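Local coordinates for protein profilin-1A (Acanthamoeba castellanii, PDB 1ACF) that binds monomeric actin in a 1:1 complex, restraining or promoting filament growth according to its concentration, and also binds the phosphoinositide PIP2, at residues 43-46 / 47-51; 98-101 / 102-106. All coordinates share one frame; numbering follows the deposited sequence.

Contact 1. Residues 43-46 / 47-51; sequences TTLA and GAFNN
L45 and F49 lie one turn apart on helix 39-50 of profilin, their side chains next to each other and directed the same way, onto the central antiparallel sheet. F49 CG lies beside the backbone N and anti to the carbonyl carbon (chi1 -83°). F49 CB is 3.3 Å from A46 O, an oxygen that sits near the plane of the ring, at its edge. One atom out, CG is still near that oxygen; CD2 then passes 3.6 Å from L45 O, and CE2 reaches the leucine branch, 4.1 Å from L45 CG and 4.2 Å from L45 CD1. Beyond the helix, L45 and F49 both rest on T88 and I77, while A46 and F49 meet I95.

The backbone bonding within 43-51 is mixed. G47 N bonds T43 O, fairly straight at 161°, and A48 N bonds T44 O, both spanning four residues; A48 N adds a weak bond to L45 O. F49 N bonds mainly to A46 O, three residues back: its bond to L45 O is weak, whereas it lies 2.7 Å from A46 O, approaching that oxygen from above the carbonyl plane, 52° out of it.

Contact 2. Residues 98-101 / 102-106; sequences GVYN and EKIQP
N101 and I104 open and close a type I beta turn that carries the chain from the end of strand 94-100 toward helix 106-121 of the profilin fold. Two hydrogen bonds hold it. I104 N donates to N101 O over 2.9 Å, the bond that closes the turn, and K103 N reaches N101 OD1 at 3.0 Å, so the asparagine makes an Asx turn within the beta turn. Both donors stand above the plane of the carbonyl they meet, by 47° and 59°. With N101 CG wedged between its own N and carbonyl carbon (chi1 67°), OD1 swings forward over the turn to K103 N.

Apolar contacts join Y100 to I104 and P106. Y100 CB meets I104 CG2 at 3.9 Å, and P106, the first residue of the helix, crosses the tyrosine at about a right angle. P106 CA stands over one face of the Y100 ring, displaced toward the rim, while P106 CB is 4.0 Å from Y100 CE2. A109 of the same helix touches both Y100 and I104.

The two central residues of the turn, E102 and K103, fold their bent chains back toward N101: K103 CE comes 3.5 Å from N101 ND2, and E102 OE1 lies 3.2 Å from N101 CB, while E102 OE2 is hydrogen-bonded to S84 OG. The buried N101 N has no partner in the model. Bonded through one main-chain and one side-chain oxygen, N101 both closes the turn and has the rotation of its amide fixed.

How the contacts relate
Both contacts are local, each formed within one continuous run of chain, and they lie on opposite sides of the molecule's centre, with centres about 23 Å apart. Contact 1 is partly buried: it belongs to a helix whose apolar face packs on strands 76-81, 84-90 and 94-100, and the hydrogen bonds between its two segments all join backbone groups. Contact 2 is a surface contact at a connection, where a side-chain amide shares the hydrogen bonding with the main chain and charged residues occupy the middle of the turn. Strand 94-100 is common to both, since it lies under the helix of contact 1 and its last residues begin contact 2.

Contact 1. Residues 43-46 / 47-51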
ATOM      1  N   THR A  43      -0.469  -9.401   7.265  1.00 17.40           N
ATOM      2  CA  THR A  43      -0.759  -9.306   8.709  1.00 18.02           C
ATOM      3  C   THR A  43       0.277  -8.401   9.400  1.00 15.52           C
ATOM      4  O   THR A  43      -0.053  -7.641  10.369  1.00  9.29           O
ATOM      5  CB  THR A  43      -1.148 -10.574   9.532  1.00 20.01           C
ATOM      6  OG1 THR A  43       0.010 -11.317   9.985  1.00 26.50           O
ATOM      7  CG2 THR A  43      -2.155 -11.551   8.890  1.00 24.48           C
ATOM      8  N   THR A  44       1.495  -8.432   8.868  1.00 12.27           N
ATOM      9  CA  THR A  44       2.514  -7.536   9.438  1.00 14.91           C
ATOM     10  C   THR A  44       2.175  -6.057   9.195  1.00 15.33           C
ATOM     11  O   THR A  44       2.346  -5.232  10.116  1.00 16.81           O
ATOM     12  CB  THR A  44       3.966  -7.943   8.971  1.00 10.93           C
ATOM     13  OG1 THR A  44       4.148  -9.263   9.587  1.00 14.32           O
ATOM     14  CG2 THR A  44       5.090  -7.029   9.406  1.00 11.86           C
ATOM     15  N   LEU A  45       1.727  -5.696   8.029  1.00 15.40           N
ATOM     16  CA  LEU A  45       1.411  -4.340   7.615  1.00 15.63           C
ATOM     17  C   LEU A  45       0.324  -3.789   8.553  1.00 16.36           C
ATOM     18  O   LEU A  45       0.600  -2.778   9.193  1.00 16.40           O
ATOM     19  CB  LEU A  45       0.846  -4.314   6.175  1.00 14.32           C
ATOM     20  CG  LEU A  45       0.744  -2.949   5.517  1.00 10.53           C
ATOM     21  CD1 LEU A  45       1.936  -2.078   5.830  1.00  8.49           C
ATOM     22  CD2 LEU A  45       0.611  -3.184   4.011  1.00 13.97           C
ATOM     23  N   ALA A  46      -0.753  -4.575   8.509  1.00 16.59           N
ATOM     24  CA  ALA A  46      -1.954  -4.203   9.330  1.00 15.95           C
ATOM     25  C   ALA A  46      -1.512  -3.868  10.744  1.00 14.52           C
ATOM     26  O   ALA A  46      -1.718  -2.756  11.276  1.00 16.28           O
ATOM     27  CB  ALA A  46      -2.968  -5.315   9.156  1.00 15.44           C
ATOM     28  N   GLY A  47      -0.823  -4.816  11.353  1.00 12.33           N
ATOM     29  CA  GLY A  47      -0.290  -4.766  12.689  1.00 11.01           C
ATOM     30  C   GLY A  47       0.461  -3.475  12.980  1.00 10.57           C
ATOM     31  O   GLY A  47       0.314  -2.845  14.051  1.00  9.35           O
ATOM     32  N   ALA A  48       1.272  -3.097  12.019  1.00 11.35           N
ATOM     33  CA  ALA A  48       2.106  -1.883  12.144  1.00 11.26           C
ATOM     34  C   ALA A  48       1.232  -0.627  12.154  1.00 10.83           C
ATOM     35  O   ALA A  48       1.680   0.418  12.677  1.00  8.05           O
ATOM     36  CB  ALA A  48       3.184  -1.887  11.073  1.00  6.23           C
ATOM     37  N   PHE A  49       0.046  -0.733  11.558  1.00 11.38           N
ATOM     38  CA  PHE A  49      -0.819   0.492  11.583  1.00 12.95           C
ATOM     39  C   PHE A  49      -1.148   0.760  13.082  1.00 15.94           C
ATOM     40  O   PHE A  49      -1.215   1.942  13.482  1.00 14.78           O
ATOM     41  CB  PHE A  49      -1.977   0.464  10.647  1.00  9.98           C
ATOM     42  CG  PHE A  49      -1.643   0.865   9.223  1.00  8.25           C
ATOM     43  CD1 PHE A  49      -1.342   2.176   8.903  1.00  6.69           C
ATOM     44  CD2 PHE A  49      -1.620  -0.118   8.231  1.00  8.39           C
ATOM     45  CE1 PHE A  49      -1.044   2.534   7.598  1.00  8.07           C
ATOM     46  CE2 PHE A  49      -1.354   0.250   6.897  1.00  7.67           C
ATOM     47  CZ  PHE A  49      -1.073   1.563   6.588  1.00  5.10           C
ATOM     48  N   ASN A  50      -1.266  -0.316  13.816  1.00 14.71           N
ATOM     49  CA  ASN A  50      -1.495  -0.255  15.302  1.00 17.55           C
ATOM     50  C   ASN A  50      -0.208   0.089  16.025  1.00 14.67           C
ATOM     51  O   ASN A  50      -0.073   1.160  16.665  1.00 13.74           O
ATOM     52  CB  ASN A  50      -2.189  -1.580  15.674  1.00 18.85           C
ATOM     53  CG  ASN A  50      -3.510  -1.623  14.861  1.00 25.55           C
ATOM     54  OD1 ASN A  50      -4.135  -0.524  14.760  1.00 28.03           O
ATOM     55  ND2 ASN A  50      -3.883  -2.756  14.307  1.00 23.56           N
ATOM     56  N   ASN A  51       0.805  -0.737  15.929  1.00 13.01           N
ATOM     57  CA  ASN A  51       2.107  -0.415  16.621  1.00 12.46           C
ATOM     58  C   ASN A  51       3.194  -0.537  15.537  1.00 12.03           C
ATOM     59  O   ASN A  51       3.301  -1.683  15.077  1.00 11.19           O
ATOM     60  CB  ASN A  51       2.322  -1.412  17.773  1.00 14.35           C
ATOM     61  CG  ASN A  51       3.676  -1.139  18.445  1.00 15.80           C
ATOM     62  OD1 ASN A  51       4.279  -0.078  18.242  1.00 18.50           O
ATOM     63  ND2 ASN A  51       4.146  -2.065  19.266  1.00 18.35           N
TER

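Contact 2. Residues 98-101 / 102-106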
ATOM      1  N   GLY A  98       0.155   0.772  -2.917  1.00  4.58           N
ATOM      2  CA  GLY A  98       0.569   1.325  -4.218  1.00  5.54           C
ATOM      3  C   GLY A  98       2.100   1.326  -4.340  1.00  4.28           C
ATOM      4  O   GLY A  98       2.801   2.234  -3.835  1.00  2.01           O
ATOM      5  N   VAL A  99       2.600   0.302  -5.069  1.00  5.26           N
ATOM      6  CA  VAL A  99       4.072   0.185  -5.288  1.00  8.68           C
ATOM      7  C   VAL A  99       4.543   1.056  -6.474  1.00  7.02           C
ATOM      8  O   VAL A  99       3.828   1.074  -7.511  1.00  7.25           O
ATOM      9  CB  VAL A  99       4.429  -1.292  -5.533  1.00  9.51           C
ATOM     10  CG1 VAL A  99       5.877  -1.434  -6.029  1.00 14.03           C
ATOM     11  CG2 VAL A  99       4.217  -2.216  -4.378  1.00  6.39           C
ATOM     12  N   TYR A 100       5.657   1.777  -6.396  1.00  6.90           N
ATOM     13  CA  TYR A 100       6.097   2.558  -7.588  1.00 11.12           C
ATOM     14  C   TYR A 100       7.557   2.241  -7.950  1.00 14.92           C
ATOM     15  O   TYR A 100       8.351   1.786  -7.085  1.00 17.73           O
ATOM     16  CB  TYR A 100       5.926   4.095  -7.453  1.00 10.04           C
ATOM     17  CG  TYR A 100       6.713   4.673  -6.299  1.00  9.85           C
ATOM     18  CD1 TYR A 100       6.195   4.591  -4.996  1.00  9.91           C
ATOM     19  CD2 TYR A 100       7.989   5.200  -6.443  1.00 10.97           C
ATOM     20  CE1 TYR A 100       6.911   5.082  -3.888  1.00  7.60           C
ATOM     21  CE2 TYR A 100       8.689   5.716  -5.344  1.00  9.81           C
ATOM     22  CZ  TYR A 100       8.161   5.642  -4.066  1.00  6.12           C
ATOM     23  OH  TYR A 100       8.834   6.113  -2.956  1.00  3.13           O
ATOM     24  N   ASN A 101       7.945   2.523  -9.209  1.00 16.73           N
ATOM     25  CA  ASN A 101       9.342   2.290  -9.654  1.00 18.76           C
ATOM     26  C   ASN A 101      10.026   3.645  -9.903  1.00 21.82           C
ATOM     27  O   ASN A 101       9.436   4.737  -9.770  1.00 22.10           O
ATOM     28  CB  ASN A 101       9.487   1.340 -10.813  1.00 13.15           C
ATOM     29  CG  ASN A 101       8.932   1.817 -12.122  1.00 16.82           C
ATOM     30  OD1 ASN A 101       8.516   2.974 -12.329  1.00 16.30           O
ATOM     31  ND2 ASN A 101       8.873   0.877 -13.095  1.00 15.75           N
ATOM     32  N   GLU A 102      11.290   3.513 -10.238  1.00 22.76           N
ATOM     33  CA  GLU A 102      12.175   4.654 -10.509  1.00 26.39           C
ATOM     34  C   GLU A 102      11.697   5.496 -11.653  1.00 25.50           C
ATOM     35  O   GLU A 102      12.224   6.599 -11.921  1.00 27.96           O
ATOM     36  CB  GLU A 102      13.594   4.154 -10.840  1.00 28.80           C
ATOM     37  CG  GLU A 102      14.165   3.042  -9.974  1.00 38.20           C
ATOM     38  CD  GLU A 102      13.558   1.677  -9.932  1.00 46.00           C
ATOM     39  OE1 GLU A 102      12.703   1.401 -10.818  1.00 46.44           O
ATOM     40  OE2 GLU A 102      13.883   0.838  -9.062  1.00 50.32           O
ATOM     41  N   LYS A 103      10.696   5.042 -12.372  1.00 27.54           N
ATOM     42  CA  LYS A 103      10.172   5.817 -13.533  1.00 28.69           C
ATOM     43  C   LYS A 103       8.990   6.676 -13.110  1.00 27.34           C
ATOM     44  O   LYS A 103       8.362   7.326 -13.973  1.00 29.94           O
ATOM     45  CB  LYS A 103       9.725   4.942 -14.691  1.00 32.62           C
ATOM     46  CG  LYS A 103      10.639   4.642 -15.848  1.00 38.11           C
ATOM     47  CD  LYS A 103      11.632   3.522 -15.653  1.00 41.39           C
ATOM     48  CE  LYS A 103      11.007   2.157 -15.600  1.00 44.56           C
ATOM     49  NZ  LYS A 103      10.290   1.846 -16.872  1.00 46.15           N
ATOM     50  N   ILE A 104       8.661   6.614 -11.823  1.00 24.65           N
ATOM     51  CA  ILE A 104       7.538   7.377 -11.268  1.00 20.97           C
ATOM     52  C   ILE A 104       8.007   8.365 -10.192  1.00 16.82           C
ATOM     53  O   ILE A 104       8.905   8.140  -9.409  1.00 15.87           O
ATOM     54  CB  ILE A 104       6.406   6.436 -10.695  1.00 21.18           C
ATOM     55  CG1 ILE A 104       5.708   5.710 -11.867  1.00 17.29           C
ATOM     56  CG2 ILE A 104       5.382   7.179  -9.745  1.00 15.13           C
ATOM     57  CD1 ILE A 104       5.142   4.330 -11.447  1.00 15.81           C
ATOM     58  N   GLN A 105       7.351   9.483 -10.254  1.00 18.71           N
ATOM     59  CA  GLN A 105       7.538  10.584  -9.287  1.00 20.34           C
ATOM     60  C   GLN A 105       6.851  10.061  -8.019  1.00 20.80           C
ATOM     61  O   GLN A 105       5.655   9.683  -8.082  1.00 21.04           O
ATOM     62  CB  GLN A 105       6.812  11.805  -9.814  1.00 22.70           C
ATOM     63  CG  GLN A 105       7.271  12.265 -11.165  1.00 24.86           C
ATOM     64  CD  GLN A 105       8.511  13.124 -11.127  1.00 22.74           C
ATOM     65  OE1 GLN A 105       9.138  13.392 -10.106  1.00 20.81           O
ATOM     66  NE2 GLN A 105       8.809  13.555 -12.355  1.00 22.74           N
ATOM     67  N   PRO A 106       7.615   9.995  -6.954  1.00 22.96           N
ATOM     68  CA  PRO A 106       7.159   9.521  -5.638  1.00 21.95           C
ATOM     69  C   PRO A 106       6.013  10.350  -5.075  1.00 23.11           C
ATOM     70  O   PRO A 106       5.066   9.816  -4.475  1.00 23.67           O
ATOM     71  CB  PRO A 106       8.368   9.614  -4.739  1.00 22.17           C
ATOM     72  CG  PRO A 106       9.539   9.666  -5.693  1.00 24.02           C
ATOM     73  CD  PRO A 106       9.039  10.415  -6.927  1.00 22.19           C
TER